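Long-range contact in glycoside hydrolase, GH17 family (Formosa sp. Hel1_33_131, PDB 6FCG), which probably cleaves internal beta-1,3-glucosidic linkages of the algal storage polysaccharide laminarin, as an endo-laminarinase: residues Asn298-Ser310 and Ile336-Phe350. Sequence-based numbering, arbitrary orientation.
Sequences NKPIHIGETGWAS and IREWTNEANMSCFYF
I303 and C347 are bridged backbone to backbone: I303 N donates to S346 O, and the return bond runs from F348 N to I303 O at 2.9 Å. Farther on, F350 N meets T306 O at 2.7 Å, and the same carbonyl oxygen lies 3.4 Å above the Y349 ring, offset toward its rim beside CD1. This middle is the tightly packed part. I303 sends CG2 to C347 SG, while its other branch, CG1 anti to the carbonyl carbon (chi1 -54°), crosses W339 at about a right angle and sets CD1 3.8 Å from W339 CH2. Further along, T306 CG2 and I336 CG2 meet tip to tip.

Such pairing illustrates how an alpha/beta barrel goes round: 301-305 is the seventh strand of a parallel sheet, helix 326-342 packs against it, and 345-350 returns alongside in parallel register, bridged at C347, consistent with the beta-alpha-beta unit of a TIM barrel, as in family GH17. E305 lies alongside the F350 ring, E305 CG 3.8 Å from F350 CD1, its carboxylate 32° from the ring plane and held by R87, Y89 and Y243.

The solvent side is N344 alone, where a Schellman motif ends the helix and the side chain leads away from 298-310. H302, though beside it, is buried: H302 ND1 accepts a hydrogen bond from S346 N at 3.1 Å, the donor tilted 28° out of the ring plane, and a leucine in its place would probably leave that amide without its acceptor. Alongside, M345 lays its extended chain past I301 O, with M345 CG 3.4 Å from I301 O and the terminal methyl close to I301 CB.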
loop_
_atom_site.group_PDB
_atom_site.type_symbol
_atom_site.label_atom_id
_atom_site.label_comp_id
_atom_site.label_asym_id
_atom_site.label_seq_id
_atom_site.Cartn_x
_atom_site.Cartn_y
_atom_site.Cartn_z
ATOM N N ASN A 298 17.196 22.589 43.689
ATOM C CA ASN A 298 16.395 21.525 44.293
ATOM C C ASN A 298 14.939 21.943 44.354
ATOM O O ASN A 298 14.601 22.897 45.033
ATOM C CB ASN A 298 16.901 21.216 45.688
ATOM C CG ASN A 298 16.257 19.972 46.261
ATOM O OD1 ASN A 298 16.124 18.949 45.576
ATOM N ND2 ASN A 298 15.862 20.041 47.524
ATOM N N LYS A 299 14.104 21.313 43.546
ATOM C CA LYS A 299 12.664 21.591 43.534
ATOM C C LYS A 299 11.941 20.274 43.461
ATOM O O LYS A 299 12.424 19.348 42.824
ATOM C CB LYS A 299 12.258 22.415 42.315
ATOM C CG LYS A 299 12.743 23.828 42.363
ATOM C CD LYS A 299 11.670 24.767 42.844
ATOM C CE LYS A 299 12.305 26.014 43.437
ATOM N NZ LYS A 299 12.288 27.233 42.623
ATOM N N PRO A 300 10.757 20.195 44.073
ATOM C CA PRO A 300 9.946 19.014 43.826
ATOM C C PRO A 300 9.480 18.916 42.353
ATOM O O PRO A 300 9.279 19.927 41.674
ATOM C CB PRO A 300 8.747 19.195 44.767
ATOM C CG PRO A 300 9.043 20.410 45.585
ATOM C CD PRO A 300 10.017 21.223 44.813
ATOM N N ILE A 301 9.310 17.680 41.895
ATOM C CA ILE A 301 8.706 17.388 40.620
ATOM C C ILE A 301 7.455 16.567 40.900
ATOM O O ILE A 301 7.492 15.595 41.681
ATOM C CB ILE A 301 9.669 16.604 39.719
ATOM C CG1 ILE A 301 10.866 17.490 39.373
ATOM C CG2 ILE A 301 8.965 16.173 38.438
ATOM C CD1 ILE A 301 12.050 16.726 38.859
ATOM N N HIS A 302 6.363 16.955 40.234
ATOM C CA HIS A 302 5.112 16.170 40.209
ATOM C C HIS A 302 4.649 15.915 38.783
ATOM O O HIS A 302 4.976 16.662 37.868
ATOM C CB HIS A 302 4.055 16.873 41.043
ATOM C CG HIS A 302 4.441 16.968 42.487
ATOM N ND1 HIS A 302 4.502 15.855 43.288
ATOM C CD2 HIS A 302 4.890 17.995 43.245
ATOM C CE1 HIS A 302 4.928 16.189 44.490
ATOM N NE2 HIS A 302 5.169 17.486 44.491
ATOM N N ILE A 303 3.907 14.835 38.584
ATOM C CA ILE A 303 3.383 14.512 37.264
ATOM C C ILE A 303 2.063 15.233 37.063
ATOM O O ILE A 303 1.043 14.883 37.640
ATOM C CB ILE A 303 3.244 12.994 37.039
ATOM C CG1 ILE A 303 4.592 12.287 37.311
ATOM C CG2 ILE A 303 2.771 12.697 35.617
ATOM C CD1 ILE A 303 5.785 12.820 36.523
ATOM N N GLY A 304 2.101 16.236 36.204
ATOM C CA GLY A 304 0.922 17.003 35.856
ATOM C C GLY A 304 0.008 16.365 34.823
ATOM O O GLY A 304 -1.157 16.769 34.709
ATOM N N GLU A 305 0.536 15.448 34.017
ATOM C CA GLU A 305 -0.279 14.816 33.008
ATOM C C GLU A 305 0.387 13.553 32.477
ATOM O O GLU A 305 1.521 13.575 32.040
ATOM C CB GLU A 305 -0.634 15.798 31.867
ATOM C CG GLU A 305 -2.023 15.570 31.250
ATOM C CD GLU A 305 -2.316 16.484 30.062
ATOM O OE1 GLU A 305 -2.375 15.970 28.904
ATOM O OE2 GLU A 305 -2.469 17.722 30.251
ATOM N N THR A 306 -0.347 12.454 32.532
ATOM C CA THR A 306 -0.048 11.267 31.738
ATOM C C THR A 306 -1.328 10.437 31.637
ATOM O O THR A 306 -2.205 10.554 32.484
ATOM C CB THR A 306 1.101 10.435 32.321
ATOM O OG1 THR A 306 1.479 9.431 31.373
ATOM C CG2 THR A 306 0.692 9.751 33.632
ATOM N N GLY A 307 -1.420 9.600 30.618
ATOM C CA GLY A 307 -2.623 8.830 30.371
ATOM C C GLY A 307 -2.487 7.846 29.226
ATOM O O GLY A 307 -1.547 7.903 28.457
ATOM N N TRP A 308 -3.442 6.930 29.136
ATOM C CA TRP A 308 -3.430 5.865 28.140
ATOM C C TRP A 308 -4.871 5.573 27.690
ATOM O O TRP A 308 -5.654 5.031 28.445
ATOM C CB TRP A 308 -2.796 4.627 28.773
ATOM C CG TRP A 308 -2.374 3.593 27.837
ATOM C CD1 TRP A 308 -3.186 2.729 27.142
ATOM C CD2 TRP A 308 -1.042 3.261 27.482
ATOM N NE1 TRP A 308 -2.431 1.885 26.375
ATOM C CE2 TRP A 308 -1.110 2.200 26.551
ATOM C CE3 TRP A 308 0.202 3.759 27.842
ATOM C CZ2 TRP A 308 0.018 1.622 25.993
ATOM C CZ3 TRP A 308 1.328 3.195 27.285
ATOM C CH2 TRP A 308 1.229 2.131 26.369
ATOM N N ALA A 309 -5.208 5.947 26.459
ATOM C CA ALA A 309 -6.577 5.877 25.996
ATOM C C ALA A 309 -7.071 4.462 25.792
ATOM O O ALA A 309 -6.283 3.541 25.502
ATOM C CB ALA A 309 -6.722 6.684 24.735
ATOM N N SER A 310 -8.370 4.270 25.961
ATOM C CA SER A 310 -8.998 2.957 25.837
ATOM C C SER A 310 -9.448 2.641 24.417
ATOM O O SER A 310 -9.880 1.516 24.154
ATOM C CB SER A 310 -10.199 2.845 26.764
ATOM O OG SER A 310 -11.229 3.751 26.403
ATOM N N ILE A 336 1.401 3.596 37.154
ATOM C CA ILE A 336 1.701 5.027 37.378
ATOM C C ILE A 336 1.377 5.371 38.833
ATOM O O ILE A 336 2.120 6.108 39.459
ATOM C CB ILE A 336 0.960 5.942 36.360
ATOM C CG1 ILE A 336 1.526 5.757 34.952
ATOM C CG2 ILE A 336 1.042 7.413 36.747
ATOM C CD1 ILE A 336 2.981 6.160 34.750
ATOM N N ARG A 337 0.275 4.822 39.357
ATOM C CA ARG A 337 -0.090 5.005 40.749
ATOM C C ARG A 337 0.974 4.428 41.680
ATOM O O ARG A 337 1.421 5.126 42.608
ATOM C CB ARG A 337 -1.476 4.423 41.045
ATOM C CG ARG A 337 -2.645 5.233 40.482
ATOM C CD ARG A 337 -2.759 6.644 41.051
ATOM N NE ARG A 337 -4.021 7.239 40.608
ATOM C CZ ARG A 337 -4.290 8.546 40.519
ATOM N NH1 ARG A 337 -5.502 8.900 40.125
ATOM N NH2 ARG A 337 -3.428 9.499 40.851
ATOM N N GLU A 338 1.393 3.184 41.439
ATOM C CA GLU A 338 2.466 2.558 42.266
ATOM C C GLU A 338 3.775 3.350 42.232
ATOM O O GLU A 338 4.326 3.682 43.271
ATOM C CB GLU A 338 2.741 1.113 41.852
ATOM C CG GLU A 338 1.796 0.101 42.488
ATOM C CD GLU A 338 1.749 -1.216 41.726
ATOM O OE1 GLU A 338 2.841 -1.758 41.406
ATOM O OE2 GLU A 338 0.622 -1.699 41.429
ATOM N N TRP A 339 4.218 3.714 41.037
ATOM C CA TRP A 339 5.428 4.522 40.899
ATOM C C TRP A 339 5.338 5.860 41.646
ATOM O O TRP A 339 6.237 6.205 42.383
ATOM C CB TRP A 339 5.791 4.769 39.417
ATOM C CG TRP A 339 6.747 5.898 39.197
ATOM C CD1 TRP A 339 7.923 6.109 39.843
ATOM C CD2 TRP A 339 6.601 6.974 38.275
ATOM N NE1 TRP A 339 8.513 7.261 39.389
ATOM C CE2 TRP A 339 7.719 7.811 38.422
ATOM C CE3 TRP A 339 5.637 7.305 37.326
ATOM C CZ2 TRP A 339 7.906 8.950 37.658
ATOM C CZ3 TRP A 339 5.821 8.443 36.550
ATOM C CH2 TRP A 339 6.944 9.253 36.726
ATOM N N THR A 340 4.264 6.605 41.427
ATOM C CA THR A 340 4.152 7.937 41.982
ATOM C C THR A 340 3.997 7.917 43.478
ATOM O O THR A 340 4.558 8.762 44.161
ATOM C CB THR A 340 3.048 8.783 41.284
ATOM O OG1 THR A 340 1.795 8.071 41.225
ATOM C CG2 THR A 340 3.507 9.146 39.890
ATOM N N ASN A 341 3.244 6.967 43.998
ATOM C CA ASN A 341 3.044 6.905 45.439
ATOM C C ASN A 341 4.352 6.461 46.163
ATOM O O ASN A 341 4.654 6.988 47.227
ATOM C CB ASN A 341 1.717 6.208 45.825
ATOM C CG ASN A 341 1.937 5.022 46.748
ATOM O OD1 ASN A 341 1.632 5.141 47.914
ATOM N ND2 ASN A 341 2.545 3.910 46.268
ATOM N N GLU A 342 5.156 5.578 45.555
ATOM C CA GLU A 342 6.510 5.192 46.087
ATOM C C GLU A 342 7.551 6.314 45.956
ATOM O O GLU A 342 8.436 6.408 46.771
ATOM C CB GLU A 342 7.072 3.900 45.420
ATOM N N ALA A 343 7.411 7.176 44.954
ATOM C CA ALA A 343 8.318 8.309 44.755
ATOM C C ALA A 343 7.831 9.623 45.405
ATOM O O ALA A 343 8.471 10.655 45.273
ATOM C CB ALA A 343 8.520 8.521 43.269
ATOM N N ASN A 344 6.717 9.570 46.133
ATOM C CA ASN A 344 6.030 10.758 46.693
ATOM C C ASN A 344 5.794 11.886 45.664
ATOM O O ASN A 344 6.154 13.036 45.869
ATOM C CB ASN A 344 6.740 11.252 47.981
ATOM C CG ASN A 344 6.769 10.186 49.117
ATOM O OD1 ASN A 344 5.750 9.758 49.761
ATOM N ND2 ASN A 344 7.982 9.769 49.397
ATOM N N MET A 345 5.189 11.504 44.545
ATOM C CA MET A 345 4.710 12.440 43.543
ATOM C C MET A 345 3.187 12.331 43.452
ATOM O O MET A 345 2.624 11.253 43.544
ATOM C CB MET A 345 5.333 12.134 42.168
ATOM C CG MET A 345 6.846 12.270 42.097
ATOM S SD MET A 345 7.619 11.683 40.563
ATOM C CE MET A 345 9.124 12.616 40.759
ATOM N N SER A 346 2.525 13.465 43.318
ATOM C CA SER A 346 1.201 13.524 42.761
ATOM C C SER A 346 1.216 13.160 41.268
ATOM O O SER A 346 2.188 13.400 40.538
ATOM C CB SER A 346 0.588 14.915 42.996
ATOM O OG SER A 346 0.214 15.086 44.361
ATOM N N CYS A 347 0.143 12.537 40.830
ATOM C CA CYS A 347 -0.078 12.312 39.436
ATOM C C CYS A 347 -1.500 12.738 39.084
ATOM O O CYS A 347 -2.455 12.056 39.454
ATOM C CB CYS A 347 0.121 10.839 39.069
ATOM S SG CYS A 347 -0.173 10.586 37.299
ATOM N N PHE A 348 -1.620 13.825 38.320
ATOM C CA PHE A 348 -2.910 14.304 37.852
ATOM C C PHE A 348 -3.236 13.497 36.610
ATOM O O PHE A 348 -3.102 13.975 35.496
ATOM C CB PHE A 348 -2.848 15.800 37.572
ATOM C CG PHE A 348 -2.711 16.649 38.826
ATOM C CD1 PHE A 348 -1.479 16.825 39.445
ATOM C CD2 PHE A 348 -3.825 17.257 39.392
ATOM C CE1 PHE A 348 -1.376 17.583 40.592
ATOM C CE2 PHE A 348 -3.718 18.023 40.523
ATOM C CZ PHE A 348 -2.491 18.196 41.129
ATOM N N TYR A 349 -3.700 12.268 36.807
ATOM C CA TYR A 349 -3.775 11.305 35.739
ATOM C C TYR A 349 -4.827 11.785 34.724
ATOM O O TYR A 349 -5.892 12.326 35.106
ATOM C CB TYR A 349 -4.090 9.899 36.299
ATOM C CG TYR A 349 -4.204 8.856 35.192
ATOM C CD1 TYR A 349 -3.106 8.195 34.753
ATOM C CD2 TYR A 349 -5.424 8.565 34.605
ATOM C CE1 TYR A 349 -3.186 7.276 33.746
ATOM C CE2 TYR A 349 -5.520 7.655 33.589
ATOM C CZ TYR A 349 -4.386 7.001 33.178
ATOM O OH TYR A 349 -4.453 6.068 32.174
ATOM N N PHE A 350 -4.545 11.576 33.443
ATOM C CA PHE A 350 -5.454 11.986 32.381
ATOM C C PHE A 350 -6.285 10.803 31.858
ATOM O O PHE A 350 -5.723 9.882 31.213
ATOM C CB PHE A 350 -4.691 12.639 31.238
ATOM C CG PHE A 350 -5.552 13.521 30.418
ATOM C CD1 PHE A 350 -5.764 14.824 30.807
ATOM C CD2 PHE A 350 -6.242 13.030 29.327
ATOM C CE1 PHE A 350 -6.629 15.651 30.114
ATOM C CE2 PHE A 350 -7.115 13.856 28.620
ATOM C CZ PHE A 350 -7.309 15.177 29.025
#